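Local coordinates for protein Rubredoxin\:oxygen oxidoreductase (Desulfovibrio gigas, PDB 1E5D) that catalyses the four-electron reduction of one oxygen molecule to two water molecules at a diiron centre, with flavin mononucleotide as a second cofactor, at residues His11-Asp17 and Thr33-Leu39; Leu88-Ile92 and Phe114-Trp119; Leu326-Lys330 and Trp358-Met362; Lys254-Phe258 and Ile297-Ile301; Thr205-Ile209 and Tyr243-Ala247. All blocks are in the same frame, centred on the assembly; numbering follows the deposited sequence.

Contact 1: residues His11-Asp17 and Thr33-Leu39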
# COMPACT_ATOMS: atom_id res chain seq x y z
N HIS A 11 -15.59 37.51 -9.37
CA HIS A 11 -14.31 37.07 -9.94
C HIS A 11 -13.78 35.82 -9.26
O HIS A 11 -13.90 35.63 -8.05
CB HIS A 11 -13.25 38.17 -9.84
CG HIS A 11 -13.74 39.51 -10.32
ND1 HIS A 11 -13.32 40.06 -11.51
CD2 HIS A 11 -14.60 40.39 -9.75
CE1 HIS A 11 -13.91 41.23 -11.66
NE2 HIS A 11 -14.68 41.45 -10.61
N LEU A 12 -13.18 35.00 -10.10
CA LEU A 12 -12.45 33.80 -9.72
C LEU A 12 -11.03 34.18 -9.32
O LEU A 12 -10.27 34.70 -10.14
CB LEU A 12 -12.47 32.82 -10.89
CG LEU A 12 -11.69 31.51 -10.85
CD1 LEU A 12 -10.28 31.72 -11.37
CD2 LEU A 12 -11.67 30.90 -9.46
N VAL A 13 -10.66 33.93 -8.07
CA VAL A 13 -9.27 34.16 -7.68
C VAL A 13 -8.70 32.88 -7.07
O VAL A 13 -9.44 31.98 -6.68
CB VAL A 13 -9.11 35.31 -6.68
CG1 VAL A 13 -9.34 36.65 -7.36
CG2 VAL A 13 -10.08 35.15 -5.51
N GLY A 14 -7.37 32.79 -6.99
CA GLY A 14 -6.72 31.67 -6.33
C GLY A 14 -5.46 31.20 -7.02
O GLY A 14 -4.65 32.00 -7.48
N ALA A 15 -5.28 29.88 -7.10
CA ALA A 15 -4.05 29.36 -7.68
C ALA A 15 -4.27 28.07 -8.44
O ALA A 15 -5.00 27.17 -8.00
CB ALA A 15 -3.02 29.15 -6.58
N ILE A 16 -3.61 28.00 -9.58
CA ILE A 16 -3.51 26.80 -10.38
C ILE A 16 -2.31 25.98 -9.89
O ILE A 16 -1.18 26.47 -9.89
CB ILE A 16 -3.34 27.08 -11.88
CG1 ILE A 16 -4.25 28.17 -12.43
CG2 ILE A 16 -3.53 25.78 -12.65
CD1 ILE A 16 -4.96 27.81 -13.72
N ASP A 17 -2.59 24.75 -9.49
CA ASP A 17 -1.50 23.91 -8.98
C ASP A 17 -1.14 22.83 -10.00
O ASP A 17 -1.52 21.67 -9.89
CB ASP A 17 -1.94 23.34 -7.64
CG ASP A 17 -0.82 22.71 -6.84
OD1 ASP A 17 0.18 22.30 -7.46
OD2 ASP A 17 -0.96 22.62 -5.60
N THR A 33 -4.41 20.43 -10.19
CA THR A 33 -5.65 20.87 -9.57
C THR A 33 -5.59 22.39 -9.43
O THR A 33 -4.63 23.07 -9.79
CB THR A 33 -5.86 20.19 -8.22
OG1 THR A 33 -7.10 20.59 -7.63
CG2 THR A 33 -4.78 20.62 -7.23
N THR A 34 -6.67 22.96 -8.91
CA THR A 34 -6.66 24.39 -8.65
C THR A 34 -7.25 24.64 -7.26
O THR A 34 -7.88 23.79 -6.64
CB THR A 34 -7.46 25.23 -9.67
OG1 THR A 34 -8.87 25.10 -9.43
CG2 THR A 34 -7.20 24.74 -11.09
N TYR A 35 -7.03 25.86 -6.81
CA TYR A 35 -7.67 26.29 -5.57
C TYR A 35 -8.46 27.55 -5.90
O TYR A 35 -7.85 28.58 -6.21
CB TYR A 35 -6.60 26.47 -4.49
CG TYR A 35 -5.90 25.14 -4.24
CD1 TYR A 35 -6.57 24.16 -3.52
CD2 TYR A 35 -4.63 24.88 -4.72
CE1 TYR A 35 -5.98 22.94 -3.27
CE2 TYR A 35 -4.03 23.66 -4.47
CZ TYR A 35 -4.70 22.70 -3.75
OH TYR A 35 -4.13 21.48 -3.49
N ASN A 36 -9.77 27.41 -5.88
CA ASN A 36 -10.71 28.42 -6.33
C ASN A 36 -11.36 29.14 -5.16
O ASN A 36 -11.92 28.54 -4.26
CB ASN A 36 -11.80 27.79 -7.21
CG ASN A 36 -11.23 27.11 -8.44
OD1 ASN A 36 -10.13 27.42 -8.87
ND2 ASN A 36 -12.00 26.19 -9.02
N ALA A 37 -11.27 30.46 -5.22
CA ALA A 37 -11.98 31.35 -4.31
C ALA A 37 -12.73 32.34 -5.19
O ALA A 37 -12.35 32.57 -6.34
CB ALA A 37 -11.04 32.04 -3.34
N TYR A 38 -13.81 32.90 -4.65
CA TYR A 38 -14.61 33.82 -5.46
C TYR A 38 -14.84 35.13 -4.72
O TYR A 38 -15.37 35.17 -3.61
CB TYR A 38 -15.94 33.15 -5.86
CG TYR A 38 -15.65 31.89 -6.66
CD1 TYR A 38 -15.47 30.68 -5.99
CD2 TYR A 38 -15.54 31.89 -8.04
CE1 TYR A 38 -15.20 29.52 -6.68
CE2 TYR A 38 -15.27 30.73 -8.74
CZ TYR A 38 -15.10 29.55 -8.06
OH TYR A 38 -14.83 28.37 -8.72
N LEU A 39 -14.40 36.18 -5.39
CA LEU A 39 -14.55 37.56 -4.96
C LEU A 39 -15.84 38.16 -5.54
O LEU A 39 -15.99 38.22 -6.76
CB LEU A 39 -13.35 38.38 -5.43
CG LEU A 39 -13.32 39.83 -4.96
CD1 LEU A 39 -13.22 39.89 -3.45
CD2 LEU A 39 -12.19 40.59 -5.63

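Contact 2: residues Leu88-Ile92 and Phe114-Trp119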
# COMPACT_ATOMS: atom_id res chain seq x y z
N LEU A 88 -7.03 31.37 5.71
CA LEU A 88 -7.97 32.14 6.53
C LEU A 88 -7.20 33.04 7.49
O LEU A 88 -7.46 34.25 7.46
CB LEU A 88 -8.95 31.23 7.24
CG LEU A 88 -9.97 31.87 8.17
CD1 LEU A 88 -10.60 33.10 7.54
CD2 LEU A 88 -11.06 30.87 8.56
N PRO A 89 -6.28 32.55 8.30
CA PRO A 89 -5.50 33.44 9.17
C PRO A 89 -4.85 34.59 8.41
O PRO A 89 -4.94 35.74 8.83
CB PRO A 89 -4.40 32.53 9.72
CG PRO A 89 -4.99 31.16 9.67
CD PRO A 89 -5.89 31.14 8.47
N ALA A 90 -4.19 34.32 7.28
CA ALA A 90 -3.58 35.43 6.54
C ALA A 90 -4.62 36.42 6.06
O ALA A 90 -4.38 37.62 5.99
CB ALA A 90 -2.78 34.92 5.35
N LEU A 91 -5.81 35.92 5.69
CA LEU A 91 -6.81 36.82 5.13
C LEU A 91 -7.43 37.70 6.21
O LEU A 91 -7.70 38.88 6.00
CB LEU A 91 -7.90 36.02 4.43
CG LEU A 91 -7.72 35.67 2.96
CD1 LEU A 91 -8.93 34.86 2.52
CD2 LEU A 91 -7.56 36.90 2.09
N ILE A 92 -7.66 37.11 7.38
CA ILE A 92 -8.17 37.90 8.49
C ILE A 92 -7.23 39.08 8.75
O ILE A 92 -7.65 40.19 9.04
CB ILE A 92 -8.27 37.07 9.77
CG1 ILE A 92 -9.49 36.15 9.77
CG2 ILE A 92 -8.27 37.98 11.00
CD1 ILE A 92 -9.16 34.79 10.34
N PHE A 114 -8.14 25.91 14.07
CA PHE A 114 -7.38 27.16 14.19
C PHE A 114 -7.25 27.62 15.64
O PHE A 114 -6.34 28.40 15.92
CB PHE A 114 -7.99 28.29 13.35
CG PHE A 114 -7.84 28.03 11.86
CD1 PHE A 114 -6.61 28.16 11.24
CD2 PHE A 114 -8.93 27.68 11.08
CE1 PHE A 114 -6.46 27.93 9.88
CE2 PHE A 114 -8.80 27.46 9.72
CZ PHE A 114 -7.56 27.59 9.12
N HIS A 115 -8.14 27.12 16.49
CA HIS A 115 -8.07 27.46 17.91
C HIS A 115 -7.99 28.97 18.09
O HIS A 115 -7.18 29.47 18.86
CB HIS A 115 -6.87 26.74 18.53
CG HIS A 115 -6.80 25.29 18.19
ND1 HIS A 115 -7.73 24.36 18.61
CD2 HIS A 115 -5.90 24.59 17.46
CE1 HIS A 115 -7.42 23.16 18.16
NE2 HIS A 115 -6.30 23.27 17.45
N TYR A 116 -8.82 29.68 17.34
CA TYR A 116 -8.81 31.13 17.27
C TYR A 116 -9.36 31.79 18.52
O TYR A 116 -10.26 31.29 19.19
CB TYR A 116 -9.61 31.59 16.05
CG TYR A 116 -11.08 31.24 16.11
CD1 TYR A 116 -11.54 29.99 15.75
CD2 TYR A 116 -12.01 32.18 16.54
CE1 TYR A 116 -12.89 29.65 15.80
CE2 TYR A 116 -13.35 31.86 16.59
CZ TYR A 116 -13.79 30.61 16.23
OH TYR A 116 -15.13 30.30 16.29
N LYS A 117 -8.80 32.96 18.84
CA LYS A 117 -9.28 33.63 20.04
C LYS A 117 -10.31 34.68 19.70
O LYS A 117 -11.47 34.64 20.11
CB LYS A 117 -8.11 34.21 20.84
CG LYS A 117 -8.20 33.91 22.33
CD LYS A 117 -7.36 32.71 22.73
CE LYS A 117 -7.28 32.58 24.25
NZ LYS A 117 -6.02 31.92 24.69
N ASP A 118 -9.96 35.72 18.92
CA ASP A 118 -11.02 36.73 18.80
C ASP A 118 -11.39 37.00 17.36
O ASP A 118 -11.04 38.04 16.81
CB ASP A 118 -10.57 38.00 19.53
CG ASP A 118 -10.27 37.74 20.99
OD1 ASP A 118 -11.16 37.25 21.72
OD2 ASP A 118 -9.13 38.02 21.44
N TRP A 119 -12.11 36.06 16.74
CA TRP A 119 -12.52 36.17 15.35
C TRP A 119 -14.01 36.48 15.25
O TRP A 119 -14.79 35.86 15.97
CB TRP A 119 -12.22 34.89 14.58
CG TRP A 119 -10.79 34.63 14.26
CD1 TRP A 119 -9.70 35.35 14.64
CD2 TRP A 119 -10.28 33.54 13.47
NE1 TRP A 119 -8.55 34.79 14.14
CE2 TRP A 119 -8.88 33.68 13.42
CE3 TRP A 119 -10.89 32.48 12.80
CZ2 TRP A 119 -8.07 32.78 12.72
CZ3 TRP A 119 -10.08 31.59 12.12
CH2 TRP A 119 -8.69 31.74 12.08

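Contact 3: residues Leu326-Lys330 and Trp358-Met362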
# COMPACT_ATOMS: atom_id res chain seq x y z
N LEU A 326 -8.01 -2.66 -0.84
CA LEU A 326 -9.33 -3.04 -0.34
C LEU A 326 -9.73 -2.11 0.80
O LEU A 326 -10.89 -1.67 0.87
CB LEU A 326 -9.36 -4.50 0.11
CG LEU A 326 -9.39 -5.50 -1.05
CD1 LEU A 326 -9.04 -6.89 -0.56
CD2 LEU A 326 -10.76 -5.46 -1.71
N GLN A 327 -8.79 -1.78 1.67
CA GLN A 327 -9.09 -0.83 2.74
C GLN A 327 -9.63 0.47 2.15
O GLN A 327 -10.66 0.98 2.55
CB GLN A 327 -7.88 -0.51 3.62
CG GLN A 327 -8.21 0.39 4.81
CD GLN A 327 -9.27 -0.26 5.69
OE1 GLN A 327 -9.01 -1.29 6.30
NE2 GLN A 327 -10.47 0.34 5.73
N TYR A 328 -8.89 0.99 1.16
CA TYR A 328 -9.30 2.23 0.52
C TYR A 328 -10.72 2.09 -0.01
O TYR A 328 -11.58 2.93 0.22
CB TYR A 328 -8.36 2.57 -0.63
CG TYR A 328 -8.62 3.90 -1.29
CD1 TYR A 328 -8.28 5.08 -0.64
CD2 TYR A 328 -9.18 3.99 -2.56
CE1 TYR A 328 -8.50 6.30 -1.23
CE2 TYR A 328 -9.40 5.23 -3.16
CZ TYR A 328 -9.06 6.38 -2.49
OH TYR A 328 -9.27 7.62 -3.05
N ILE A 329 -10.93 0.98 -0.72
CA ILE A 329 -12.20 0.79 -1.41
C ILE A 329 -13.35 0.63 -0.42
O ILE A 329 -14.41 1.23 -0.59
CB ILE A 329 -12.14 -0.41 -2.35
CG1 ILE A 329 -11.12 -0.23 -3.49
CG2 ILE A 329 -13.51 -0.71 -2.91
CD1 ILE A 329 -11.07 -1.46 -4.38
N LYS A 330 -13.13 -0.18 0.61
CA LYS A 330 -14.18 -0.41 1.59
C LYS A 330 -14.70 0.91 2.17
O LYS A 330 -15.90 1.07 2.39
CB LYS A 330 -13.67 -1.33 2.69
CG LYS A 330 -14.59 -1.44 3.90
CD LYS A 330 -14.03 -2.47 4.86
CE LYS A 330 -14.86 -2.57 6.13
NZ LYS A 330 -15.83 -3.70 6.04
N TRP A 358 -13.70 -9.93 2.74
CA TRP A 358 -13.62 -8.52 2.41
C TRP A 358 -14.79 -8.13 1.50
O TRP A 358 -15.51 -7.17 1.75
CB TRP A 358 -12.32 -8.17 1.71
CG TRP A 358 -11.12 -7.84 2.51
CD1 TRP A 358 -10.11 -8.70 2.86
CD2 TRP A 358 -10.77 -6.57 3.07
NE1 TRP A 358 -9.16 -8.04 3.61
CE2 TRP A 358 -9.55 -6.73 3.75
CE3 TRP A 358 -11.38 -5.31 3.06
CZ2 TRP A 358 -8.92 -5.67 4.41
CZ3 TRP A 358 -10.76 -4.26 3.72
CH2 TRP A 358 -9.54 -4.45 4.39
N LEU A 359 -14.96 -8.90 0.42
CA LEU A 359 -16.00 -8.56 -0.54
C LEU A 359 -17.38 -8.62 0.12
O LEU A 359 -18.15 -7.66 0.07
CB LEU A 359 -15.92 -9.49 -1.75
CG LEU A 359 -14.61 -9.40 -2.54
CD1 LEU A 359 -14.74 -10.08 -3.89
CD2 LEU A 359 -14.18 -7.95 -2.71
N THR A 360 -17.66 -9.74 0.76
CA THR A 360 -18.91 -9.92 1.49
C THR A 360 -19.11 -8.81 2.51
O THR A 360 -20.19 -8.25 2.67
CB THR A 360 -18.94 -11.29 2.20
OG1 THR A 360 -18.92 -12.33 1.20
CG2 THR A 360 -20.23 -11.46 2.98
N GLY A 361 -18.05 -8.43 3.23
CA GLY A 361 -18.20 -7.36 4.21
C GLY A 361 -18.54 -6.03 3.58
O GLY A 361 -19.02 -5.12 4.25
N MET A 362 -18.31 -5.89 2.28
CA MET A 362 -18.59 -4.62 1.61
C MET A 362 -20.00 -4.65 1.01
O MET A 362 -20.42 -3.68 0.39
CB MET A 362 -17.59 -4.32 0.51
CG MET A 362 -16.23 -3.85 0.98
SD MET A 362 -15.07 -3.64 -0.39
CE MET A 362 -13.91 -4.96 -0.04
O HOH W 1 -15.12 -6.01 4.29

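Contact 4: residues Lys254-Phe258 and Ile297-Ile301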
# COMPACT_ATOMS: atom_id res chain seq x y z
N LYS A 254 -19.15 -3.75 -17.07
CA LYS A 254 -17.73 -3.57 -16.86
C LYS A 254 -17.24 -4.40 -15.68
O LYS A 254 -17.81 -4.41 -14.59
CB LYS A 254 -17.44 -2.09 -16.63
CG LYS A 254 -15.96 -1.72 -16.59
CD LYS A 254 -15.81 -0.21 -16.59
CE LYS A 254 -14.63 0.25 -15.76
NZ LYS A 254 -14.75 1.70 -15.42
N VAL A 255 -16.15 -5.11 -15.93
CA VAL A 255 -15.53 -5.91 -14.88
C VAL A 255 -14.13 -5.37 -14.64
O VAL A 255 -13.33 -5.20 -15.55
CB VAL A 255 -15.51 -7.41 -15.25
CG1 VAL A 255 -14.86 -8.24 -14.15
CG2 VAL A 255 -16.92 -7.93 -15.51
N VAL A 256 -13.83 -5.08 -13.38
CA VAL A 256 -12.54 -4.65 -12.90
C VAL A 256 -11.92 -5.81 -12.13
O VAL A 256 -12.44 -6.26 -11.11
CB VAL A 256 -12.61 -3.44 -11.96
CG1 VAL A 256 -11.27 -3.25 -11.26
CG2 VAL A 256 -13.03 -2.18 -12.70
N ILE A 257 -10.79 -6.29 -12.63
CA ILE A 257 -10.02 -7.31 -11.95
C ILE A 257 -8.76 -6.68 -11.36
O ILE A 257 -7.95 -6.08 -12.07
CB ILE A 257 -9.62 -8.44 -12.92
CG1 ILE A 257 -10.81 -9.16 -13.56
CG2 ILE A 257 -8.69 -9.41 -12.22
CD1 ILE A 257 -10.45 -9.90 -14.83
N PHE A 258 -8.56 -6.78 -10.05
CA PHE A 258 -7.30 -6.24 -9.52
C PHE A 258 -6.69 -7.33 -8.64
O PHE A 258 -7.36 -8.09 -7.96
CB PHE A 258 -7.50 -4.92 -8.81
CG PHE A 258 -8.07 -4.85 -7.42
CD1 PHE A 258 -7.27 -5.01 -6.31
CD2 PHE A 258 -9.41 -4.61 -7.20
CE1 PHE A 258 -7.75 -4.92 -5.02
CE2 PHE A 258 -9.92 -4.52 -5.91
CZ PHE A 258 -9.09 -4.68 -4.81
N ILE A 297 -7.82 2.43 -9.28
CA ILE A 297 -8.68 1.25 -9.31
C ILE A 297 -10.09 1.67 -8.93
O ILE A 297 -11.08 1.23 -9.50
CB ILE A 297 -8.13 0.16 -8.37
CG1 ILE A 297 -6.83 -0.46 -8.91
CG2 ILE A 297 -9.18 -0.90 -8.10
CD1 ILE A 297 -5.89 -0.99 -7.86
N MET A 298 -10.16 2.56 -7.94
CA MET A 298 -11.47 3.02 -7.48
C MET A 298 -12.24 3.69 -8.61
O MET A 298 -13.43 3.48 -8.80
CB MET A 298 -11.32 3.98 -6.30
CG MET A 298 -12.65 4.51 -5.76
SD MET A 298 -13.68 3.18 -5.10
CE MET A 298 -15.30 3.91 -5.30
N SER A 299 -11.53 4.52 -9.37
CA SER A 299 -12.23 5.25 -10.43
C SER A 299 -12.83 4.27 -11.42
O SER A 299 -13.93 4.49 -11.92
CB SER A 299 -11.30 6.23 -11.15
OG SER A 299 -10.75 7.17 -10.23
N GLU A 300 -12.08 3.21 -11.69
CA GLU A 300 -12.57 2.22 -12.64
C GLU A 300 -13.74 1.48 -12.03
O GLU A 300 -14.67 1.06 -12.70
CB GLU A 300 -11.46 1.25 -13.05
CG GLU A 300 -10.31 1.89 -13.81
CD GLU A 300 -10.75 2.63 -15.06
OE1 GLU A 300 -11.86 2.34 -15.57
OE2 GLU A 300 -9.98 3.49 -15.54
N ILE A 301 -13.68 1.32 -10.71
CA ILE A 301 -14.69 0.51 -10.03
C ILE A 301 -16.00 1.27 -9.93
O ILE A 301 -17.07 0.66 -9.85
CB ILE A 301 -14.22 0.07 -8.64
CG1 ILE A 301 -13.23 -1.10 -8.66
CG2 ILE A 301 -15.40 -0.28 -7.75
CD1 ILE A 301 -12.53 -1.27 -7.32

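Contact 5: residues Thr205-Ile209 and Tyr243-Ala247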
# COMPACT_ATOMS: atom_id res chain seq x y z
N THR A 205 -25.63 12.80 -1.13
CA THR A 205 -25.47 13.41 -2.44
C THR A 205 -26.85 13.61 -3.07
O THR A 205 -27.21 14.68 -3.53
CB THR A 205 -24.61 12.54 -3.37
OG1 THR A 205 -23.26 12.49 -2.88
CG2 THR A 205 -24.55 13.15 -4.76
N LEU A 206 -27.60 12.51 -3.05
CA LEU A 206 -28.94 12.53 -3.65
C LEU A 206 -29.88 13.45 -2.88
O LEU A 206 -30.61 14.24 -3.48
CB LEU A 206 -29.48 11.10 -3.73
CG LEU A 206 -28.71 10.19 -4.68
CD1 LEU A 206 -29.22 8.77 -4.54
CD2 LEU A 206 -28.83 10.66 -6.12
N LYS A 207 -29.88 13.35 -1.56
CA LYS A 207 -30.76 14.21 -0.76
C LYS A 207 -30.49 15.68 -1.05
O LYS A 207 -31.38 16.46 -1.40
CB LYS A 207 -30.56 13.89 0.72
CG LYS A 207 -31.86 13.72 1.49
CD LYS A 207 -32.28 12.26 1.60
CE LYS A 207 -32.09 11.73 3.02
NZ LYS A 207 -33.01 10.60 3.33
N ALA A 208 -29.23 16.08 -0.89
CA ALA A 208 -28.85 17.48 -1.07
C ALA A 208 -29.27 17.98 -2.44
O ALA A 208 -29.71 19.10 -2.66
CB ALA A 208 -27.36 17.65 -0.88
N ILE A 209 -29.13 17.11 -3.44
CA ILE A 209 -29.50 17.57 -4.77
C ILE A 209 -31.01 17.70 -4.85
O ILE A 209 -31.56 18.58 -5.51
CB ILE A 209 -28.97 16.60 -5.84
CG1 ILE A 209 -27.51 16.87 -6.22
CG2 ILE A 209 -29.87 16.60 -7.06
CD1 ILE A 209 -26.90 15.81 -7.12
N TYR A 243 -23.75 13.92 -11.03
CA TYR A 243 -23.63 13.62 -9.61
C TYR A 243 -24.69 12.61 -9.18
O TYR A 243 -24.42 11.70 -8.41
CB TYR A 243 -23.72 14.89 -8.75
CG TYR A 243 -22.32 15.30 -8.33
CD1 TYR A 243 -21.34 15.35 -9.31
CD2 TYR A 243 -21.98 15.61 -7.02
CE1 TYR A 243 -20.05 15.71 -9.00
CE2 TYR A 243 -20.68 15.97 -6.71
CZ TYR A 243 -19.72 16.02 -7.70
OH TYR A 243 -18.41 16.37 -7.41
N VAL A 244 -25.90 12.81 -9.72
CA VAL A 244 -26.98 11.86 -9.47
C VAL A 244 -26.58 10.48 -9.97
O VAL A 244 -26.68 9.48 -9.28
CB VAL A 244 -28.29 12.32 -10.14
CG1 VAL A 244 -29.36 11.24 -10.01
CG2 VAL A 244 -28.76 13.63 -9.53
N GLU A 245 -26.12 10.43 -11.21
CA GLU A 245 -25.59 9.19 -11.78
C GLU A 245 -24.44 8.63 -10.95
O GLU A 245 -24.39 7.44 -10.65
CB GLU A 245 -25.12 9.47 -13.21
CG GLU A 245 -24.55 8.28 -13.95
CD GLU A 245 -24.17 8.67 -15.37
OE1 GLU A 245 -24.78 9.64 -15.88
OE2 GLU A 245 -23.29 8.01 -15.96
N TYR A 246 -23.49 9.49 -10.57
CA TYR A 246 -22.40 8.98 -9.74
C TYR A 246 -22.95 8.38 -8.45
O TYR A 246 -22.53 7.30 -8.06
CB TYR A 246 -21.37 10.07 -9.40
CG TYR A 246 -20.69 10.66 -10.62
CD1 TYR A 246 -20.60 9.91 -11.78
CD2 TYR A 246 -20.17 11.94 -10.62
CE1 TYR A 246 -19.99 10.41 -12.91
CE2 TYR A 246 -19.56 12.45 -11.75
CZ TYR A 246 -19.47 11.68 -12.89
OH TYR A 246 -18.87 12.16 -14.03
N ALA A 247 -23.87 9.08 -7.79
CA ALA A 247 -24.36 8.61 -6.50
C ALA A 247 -25.22 7.35 -6.64
O ALA A 247 -25.32 6.57 -5.69
CB ALA A 247 -25.17 9.70 -5.80

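Contact 1: residues His11-Asp17 and Thr33-Leu39
Eight backbone hydrogen bonds join His-11, Val-13, Ala-15 and Asp-17 to Leu-39, Ala-37, Tyr-35 and Thr-33, two to each pair, in an antiparallel ladder that carries on through a corner at Gly-14. His-11 N reaches Leu-39 O at 2.7 Å, whereas at the other end Thr-33 N stretches to 3.2 Å from Asp-17 O and meets it from above the carbonyl plane. Between these pairs CA-H...O contacts fill in: Gly-14 CA lies 3.3 Å from Tyr-35 O. Both strands belong to the N-terminal mixed sheet of the metallo-beta-lactamase fold, and Tyr-35 carries the ladder to the diiron site, its ring meeting that of the iron ligand His-226 and its OH bonded to His-24. Apolar contact divides between the faces. On one, Leu-12 CD2 packs 3.7 Å from Tyr-38 CE2, helped by a CG anti to the backbone N (chi1 175°); on the other, Val-13 CG2 meets Ala-37 CB. The polar side chains add separate contacts. Asp-17 OD2 comes to the edge of the Tyr-35 ring, 3.4 Å from CE2, with carboxylate and ring planes 54° apart. Thr-34 OG1 donates to Asn-36 OD1 at 2.7 Å, while Asn-36 ND2 is held by Gly-227 O and Pro-224 O.

Contact 2: residues Leu88-Ile92 and Phe114-Trp119
Ile-92 sets its CD1 methyl squarely over the indole of Trp-119, 3.3 Å from the centroid of the six-membered ring and 13° off its normal, a CH-pi contact. The isoleucine reaches this place with CG1 beside the backbone N (chi1 -77°) and a second torsion of 139°, away from the usual staggered values. The opposite indole face is covered from within the loop by Tyr-116 CB, 3.3 Å above the plane, which holds the tryptophan between two aliphatic groups. Leu-88, one helical turn before Ile-92, crosses the same ring obliquely and brings CD2 to 3.8 Å from Trp-119 CZ3. Its CG lies anti to the backbone N, a different staggered position from that of Ile-92 CG1, and this brings CG and the CD2 branch to the CZ3 end of the indole. Pro-89 serves the second aromatic group: CD lies 3.6 Å from Phe-114 CE1, with CG equally close, and the pyrrolidine crosses the phenyl at about a right angle. His-115, with positive phi, is the first residue past the end of helix 104-114, and its NE2 bonds to Val-376 O of the second subunit. Within the lactamase-like domain, the contact ties helix 88-95 to the loop that leads from helix 104-114 into edge strand 121-124; Met-110 of helix 104-114 touches both Leu-88 and Trp-119, and Leu-88 also rests on Leu-75 and Ile-77 of strand 74-77.

Contact 3: residues Leu326-Lys330 and Trp358-Met362
Leu-326 lies over one face of the Trp-358 indole, its CB 3.8 Å from the centroid of the six-membered ring and 18° off the normal, a CH-pi contact displaced toward the rim. The two branches of the leucine divide the work. CD1 follows the indole to its five-membered ring, 3.8 Å from Trp-358 CG, and CD2 turns to Met-362, whose CE stands 3.6 Å away. That methyl owes its position to a bend at the last methionine torsion (chi3 -112°), while the extended torsion before it carries SD alongside the other helix, 3.9 Å from Lys-330 CA. This is the tight side, and it continues inward where Leu-326 and Ile-329 rest on Phe-258 of strand 254-259. In the flavodoxin-like domain, helices 320-331 and 350-361 are consecutive, with strand 338-345 running between them, and they pack side by side on the same face of the parallel sheet. At the subunit boundary, Gln-327 brings OE1 to the indole edge, in its plane, 3.7 Å from Trp-358 CH2, with the amide steeply inclined to the ring; Gln-327 also packs on Ile-318 of the second subunit. Toward solvent, around the exposed Lys-330 and Gly-361, the contact becomes looser and more polar. Lys-330 runs extended past the ring, CD 3.9 Å from Trp-358 CZ3, then bends at its final torsion (chi4 97°). There a water accepts from Lys-330 NZ at 3.0 Å and donates to Trp-358 O at 2.8 Å.

Contact 4: residues Lys254-Phe258 and Ile297-Ile301
The flavodoxin-like alpha/beta fold lays helices on both faces of a parallel sheet, and here helix 294-302 covers strand 254-259, with Lys-254, Val-256 and Phe-258 directed at the helix and meeting Ile-297, Glu-300 and Ile-301. The short segments run nearly antiparallel, 157° between their directions, with axes 9.0 Å apart at closest. In the middle, the Val-256 branches separate: CG1 meets Ile-301 CG1 at 3.9 Å, and CG2 meets the last turn of the helix, 3.6 Å from Glu-300 O and 3.8 Å from Glu-300 CB. Phe-258 CG stands between the backbone N and the carbonyl carbon (chi1 77°), which brings CD2 within 3.8 Å of Ile-297 CG2. Helix 320-331 also adjoins Phe-258, through Thr-325. At the strand's start, chemistry changes from hydrocarbon to charge. Glu-300 folds back at chi2 and divides its carboxylate: OE2 makes a salt bridge with Arg-188 of helix 183-198, and OE1 takes Lys-254. The ammonium group also forms a salt bridge with Asp-303, just beyond the helix, and three acceptors in all should favour its charged form. Within the contact it grips the helix twice. Lys-254 NZ lies nearly along the C-O axis of Glu-300 OE1 at 3.0 Å, and also donates to Glu-300 O at 2.8 Å, in the carbonyl plane and on a lone pair.

Contact 5: residues Thr205-Ile209 and Tyr243-Ala247
Thr-205 begins the packing with its methyl: CG2, anti to the backbone N, lies 3.7 Å from Ala-247 CB and faces the Tyr-243 carbonyl, 3.9 Å from its O. The hydroxyl on the other branch is used elsewhere, in hydrogen bonds with Tyr-201 O and Tyr-194 OH. Leu-206 comes next and packs on the same alanine through CG, 3.7 Å from Ala-247 CB, while CD2 reaches across to Val-244 CG1 at 4.0 Å. The small alanine thus receives two neighbouring residues of the facing helix. Helices 202-214 and 233-248 form an antiparallel pair in the lactamase-like domain, their local axes 9.7 Å apart and 151° between directions; Tyr-194 of helix 183-198 touches Ala-247 and meets the Tyr-243 ring edge-to-face. One turn farther along, Ile-209 extends CD1 into the angle between two residues, 3.7 Å from both Tyr-243 CB and Val-244 CG2. Its trans second torsion (chi2 172°) carries the methyl that far. The Tyr-243 side chain is buried, its OH hydrogen-bonded to Phe-167 N; at the nearest atoms the side chain is about 10 Å from the bound diiron group.

Contacts 1, 2 and 5 belong to the lactamase-like domain, contacts 3 and 4 to the flavodoxin-like one. Contacts 1 and 4 are buried, yet only contact 1 is a backbone ladder between neighbouring strands; contact 4 sets a helix on a strand and closes with a salt bridge. Contact 2 lies at the surface and depends on aromatic rings, and contact 3, partly buried, passes from apolar packing to a water bridge. Contact 5, also partly buried, is aliphatic packing of two antiparallel helices. Contacts 3 and 4 join where Ile-329 meets Ile-301, their centres about 13 Å apart. Contact 5 does not touch contact 4, but helix 233-248 leads along the chain into strand 254-259.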